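Local coordinates for protein bacterial leucyl aminopeptidase (Legionella pneumophila, PDB 6ESL) that probably removes N-terminal residues from peptides as a secreted two-zinc aminopeptidase of family M28, contributing redundantly to nutrient acquisition during infection of amoebas, at residues Y144-K150 and T212-P218. Numbering follows the deposited sequence.
Sequences YNRSATK and TLDGRMP
Asn145 donates from ND2 to Gly215 O at 2.8 Å. The bond is nearly straight, and the acceptor lies in the plane of the amide. The other end of this amide closes an Asx turn: OD1 accepts from Ser147 N. CG sits between the backbone N and the carbonyl carbon (chi1 64°), which lets the side chain serve both partners. Next along, Arg146 N donates to Thr212 OG1 at 2.8 Å, and that hydroxyl in turn donates a hydrogen bond to Leu213 O. The Thr212 methyl CG2 rests over the centre of the Arg146 guanidinium face, 3.6 Å from CZ. At the guanidinium edge, NH1 reaches Pro218 O at 2.8 Å. Asp214 OD1 takes two donors from opposite faces of the carboxylate plane, Ser147 OG at 2.7 Å and Lys150 NZ, a salt bridge, at 3.1 Å. Tyr144 O accepts from Met217 N at 3.0 Å, with a weak second bond from Arg216 NH1. Arg216 CA sits over one face of the Tyr144 ring, offset toward the rim, in a CH-pi contact, 4.1 Å from the centroid.

In this M28 peptidase, 212-218 follows strand 203-209 of the mixed central sheet, whose end carries the zinc ligand His209. The partner loop links helices 130-142 and 151-170. Lys150 is the N-cap residue of the second helix, at the end of a type I turn from Ser147.

Farther out, Arg146 NE and NH2 donate to Met210 O and Gly219 O, so the guanidinium bridges the two ends of the loop that holds 212-218. Asp214 N donates a hydrogen bond to Glu58 OE2 of the second subunit.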
ATOM      1  N   TYR B 144      29.494  24.630   7.439  1.00 36.79           N
ATOM      2  CA  TYR B 144      30.031  23.878   8.559  1.00 35.98           C
ATOM      3  C   TYR B 144      28.931  22.894   9.065  1.00 35.06           C
ATOM      4  O   TYR B 144      29.194  21.721   9.354  1.00 32.76           O
ATOM      5  CB  TYR B 144      30.519  24.821   9.653  1.00 39.32           C
ATOM      6  CG  TYR B 144      31.045  24.132  10.872  1.00 41.59           C
ATOM      7  CD1 TYR B 144      32.326  23.586  10.851  1.00 43.89           C
ATOM      8  CD2 TYR B 144      30.281  23.986  12.039  1.00 42.48           C
ATOM      9  CE1 TYR B 144      32.830  22.900  11.949  1.00 44.63           C
ATOM     10  CE2 TYR B 144      30.781  23.308  13.127  1.00 44.53           C
ATOM     11  CZ  TYR B 144      32.070  22.782  13.064  1.00 45.06           C
ATOM     12  OH  TYR B 144      32.590  22.056  14.079  1.00 46.37           O
ATOM     13  N   ASN B 145      27.714  23.434   9.162  1.00 33.27           N
ATOM     14  CA  ASN B 145      26.467  22.623   9.301  1.00 32.82           C
ATOM     15  C   ASN B 145      25.333  23.471   8.793  1.00 33.78           C
ATOM     16  O   ASN B 145      25.545  24.641   8.386  1.00 33.62           O
ATOM     17  CB  ASN B 145      26.247  22.120  10.695  1.00 32.27           C
ATOM     18  CG  ASN B 145      26.014  23.287  11.746  1.00 32.74           C
ATOM     19  OD1 ASN B 145      25.234  24.280  11.524  1.00 34.27           O
ATOM     20  ND2 ASN B 145      26.712  23.157  12.854  1.00 29.72           N
ATOM     21  N   ARG B 146      24.115  22.894   8.783  1.00 31.24           N
ATOM     22  CA  ARG B 146      22.934  23.666   8.379  1.00 29.35           C
ATOM     23  C   ARG B 146      21.847  23.526   9.427  1.00 30.63           C
ATOM     24  O   ARG B 146      20.638  23.496   9.110  1.00 30.44           O
ATOM     25  CB  ARG B 146      22.511  23.213   7.009  1.00 29.32           C
ATOM     26  CG  ARG B 146      23.668  23.122   5.952  1.00 29.38           C
ATOM     27  CD  ARG B 146      23.118  22.719   4.602  1.00 28.23           C
ATOM     28  NE  ARG B 146      22.467  21.358   4.549  1.00 28.27           N
ATOM     29  CZ  ARG B 146      23.111  20.213   4.316  1.00 29.24           C
ATOM     30  NH1 ARG B 146      24.453  20.167   4.194  1.00 31.12           N
ATOM     31  NH2 ARG B 146      22.433  19.079   4.137  1.00 26.19           N
ATOM     32  N   SER B 147      22.288  23.513  10.697  1.00 30.99           N
ATOM     33  CA  SER B 147      21.417  23.477  11.838  1.00 31.59           C
ATOM     34  C   SER B 147      20.480  24.658  11.957  1.00 33.82           C
ATOM     35  O   SER B 147      20.907  25.823  11.809  1.00 34.20           O
ATOM     36  CB  SER B 147      22.252  23.429  13.079  1.00 32.44           C
ATOM     37  OG  SER B 147      21.480  23.382  14.264  1.00 32.90           O
ATOM     38  N   ALA B 148      19.209  24.345  12.318  1.00 32.72           N
ATOM     39  CA  ALA B 148      18.179  25.319  12.370  1.00 32.95           C
ATOM     40  C   ALA B 148      18.410  26.387  13.480  1.00 33.55           C
ATOM     41  O   ALA B 148      17.738  27.385  13.476  1.00 33.30           O
ATOM     42  CB  ALA B 148      16.857  24.665  12.547  1.00 32.00           C
ATOM     43  N   THR B 149      19.341  26.151  14.382  1.00 34.57           N
ATOM     44  CA  THR B 149      19.609  27.086  15.497  1.00 37.86           C
ATOM     45  C   THR B 149      20.833  27.932  15.186  1.00 38.57           C
ATOM     46  O   THR B 149      21.216  28.693  16.084  1.00 37.61           O
ATOM     47  CB  THR B 149      19.931  26.355  16.842  1.00 38.08           C
ATOM     48  OG1 THR B 149      21.002  25.420  16.633  1.00 37.94           O
ATOM     49  CG2 THR B 149      18.700  25.608  17.381  1.00 38.90           C
ATOM     50  N   LYS B 150      21.450  27.751  14.025  1.00 36.71           N
ATOM     51  CA  LYS B 150      22.709  28.430  13.658  1.00 39.00           C
ATOM     52  C   LYS B 150      22.645  29.358  12.472  1.00 39.44           C
ATOM     53  O   LYS B 150      21.852  29.198  11.561  1.00 38.16           O
ATOM     54  CB  LYS B 150      23.792  27.399  13.383  1.00 39.62           C
ATOM     55  CG  LYS B 150      23.977  26.421  14.551  1.00 41.26           C
ATOM     56  CD  LYS B 150      24.573  27.169  15.749  1.00 44.22           C
ATOM     57  CE  LYS B 150      25.474  26.272  16.548  1.00 45.97           C
ATOM     58  NZ  LYS B 150      24.681  25.450  17.402  1.00 47.58           N
ATOM     59  N   THR B 212      20.686  20.035   9.155  1.00 26.26           N
ATOM     60  CA  THR B 212      21.505  19.003   9.744  1.00 26.25           C
ATOM     61  C   THR B 212      21.534  19.153  11.227  1.00 27.08           C
ATOM     62  O   THR B 212      20.925  20.086  11.832  1.00 28.97           O
ATOM     63  CB  THR B 212      22.977  19.123   9.258  1.00 28.16           C
ATOM     64  OG1 THR B 212      23.592  20.337   9.836  1.00 28.41           O
ATOM     65  CG2 THR B 212      23.055  19.116   7.754  1.00 28.74           C
ATOM     66  N   LEU B 213      22.247  18.251  11.867  1.00 28.32           N
ATOM     67  CA  LEU B 213      22.557  18.405  13.291  1.00 30.34           C
ATOM     68  C   LEU B 213      23.623  19.537  13.474  1.00 31.12           C
ATOM     69  O   LEU B 213      24.182  20.070  12.503  1.00 29.41           O
ATOM     70  CB  LEU B 213      23.069  17.087  13.887  1.00 31.56           C
ATOM     71  CG  LEU B 213      22.263  15.816  13.891  1.00 33.94           C
ATOM     72  CD1 LEU B 213      22.785  14.848  14.888  1.00 33.96           C
ATOM     73  CD2 LEU B 213      20.871  16.265  14.167  1.00 36.84           C
ATOM     74  N   ASP B 214      23.892  19.840  14.733  1.00 32.48           N
ATOM     75  CA  ASP B 214      25.018  20.648  15.118  1.00 34.45           C
ATOM     76  C   ASP B 214      26.362  19.954  15.013  1.00 35.49           C
ATOM     77  O   ASP B 214      26.457  18.771  14.706  1.00 34.92           O
ATOM     78  CB  ASP B 214      24.871  21.200  16.537  1.00 37.81           C
ATOM     79  CG  ASP B 214      23.623  22.020  16.728  1.00 38.53           C
ATOM     80  OD1 ASP B 214      23.459  23.016  15.995  1.00 37.15           O
ATOM     81  OD2 ASP B 214      22.798  21.606  17.597  1.00 40.32           O
ATOM     82  N   GLY B 215      27.447  20.736  15.233  1.00 36.79           N
ATOM     83  CA  GLY B 215      28.793  20.206  14.958  1.00 37.22           C
ATOM     84  C   GLY B 215      29.111  20.272  13.479  1.00 36.06           C
ATOM     85  O   GLY B 215      28.445  20.908  12.681  1.00 35.29           O
ATOM     86  N   ARG B 216      30.173  19.565  13.112  1.00 38.42           N
ATOM     87  CA  ARG B 216      30.557  19.515  11.720  1.00 40.36           C
ATOM     88  C   ARG B 216      29.724  18.463  11.020  1.00 36.40           C
ATOM     89  O   ARG B 216      29.982  17.265  11.139  1.00 34.81           O
ATOM     90  CB  ARG B 216      32.009  19.065  11.573  1.00 45.37           C
ATOM     91  CG  ARG B 216      32.492  18.993  10.134  1.00 51.79           C
ATOM     92  CD  ARG B 216      32.417  20.352   9.458  1.00 59.50           C
ATOM     93  NE  ARG B 216      32.859  20.297   8.068  1.00 63.84           N
ATOM     94  CZ  ARG B 216      32.056  20.061   7.036  1.00 59.22           C
ATOM     95  NH1 ARG B 216      30.761  19.857   7.236  1.00 49.18           N
ATOM     96  NH2 ARG B 216      32.545  20.028   5.804  1.00 62.52           N
ATOM     97  N   MET B 217      28.721  18.921  10.288  1.00 35.09           N
ATOM     98  CA  MET B 217      27.796  18.003   9.565  1.00 33.10           C
ATOM     99  C   MET B 217      27.646  18.418   8.131  1.00 31.71           C
ATOM    100  O   MET B 217      26.844  19.251   7.776  1.00 33.27           O
ATOM    101  CB  MET B 217      26.454  18.076  10.299  1.00 33.54           C
ATOM    102  CG  MET B 217      26.518  17.608  11.709  1.00 34.31           C
ATOM    103  SD  MET B 217      26.637  15.825  11.829  1.00 33.66           S
ATOM    104  CE  MET B 217      27.078  15.594  13.560  1.00 36.87           C
ATOM    105  N   PRO B 218      28.483  17.855   7.264  1.00 30.56           N
ATOM    106  CA  PRO B 218      28.277  18.086   5.820  1.00 31.06           C
ATOM    107  C   PRO B 218      26.888  17.674   5.296  1.00 28.66           C
ATOM    108  O   PRO B 218      26.406  18.220   4.315  1.00 28.84           O
ATOM    109  CB  PRO B 218      29.353  17.215   5.140  1.00 31.51           C
ATOM    110  CG  PRO B 218      30.181  16.698   6.226  1.00 32.06           C
ATOM    111  CD  PRO B 218      29.499  16.848   7.558  1.00 30.25           C
TER
HETATM  112  O   HOH W   1      26.731  21.255   6.033  1.00 27.85           O
HETATM  113  O   HOH W   2      19.909  20.846  14.192  1.00 34.14           O
HETATM  114  O   HOH W   3      18.277  21.552  12.742  1.00 25.70           O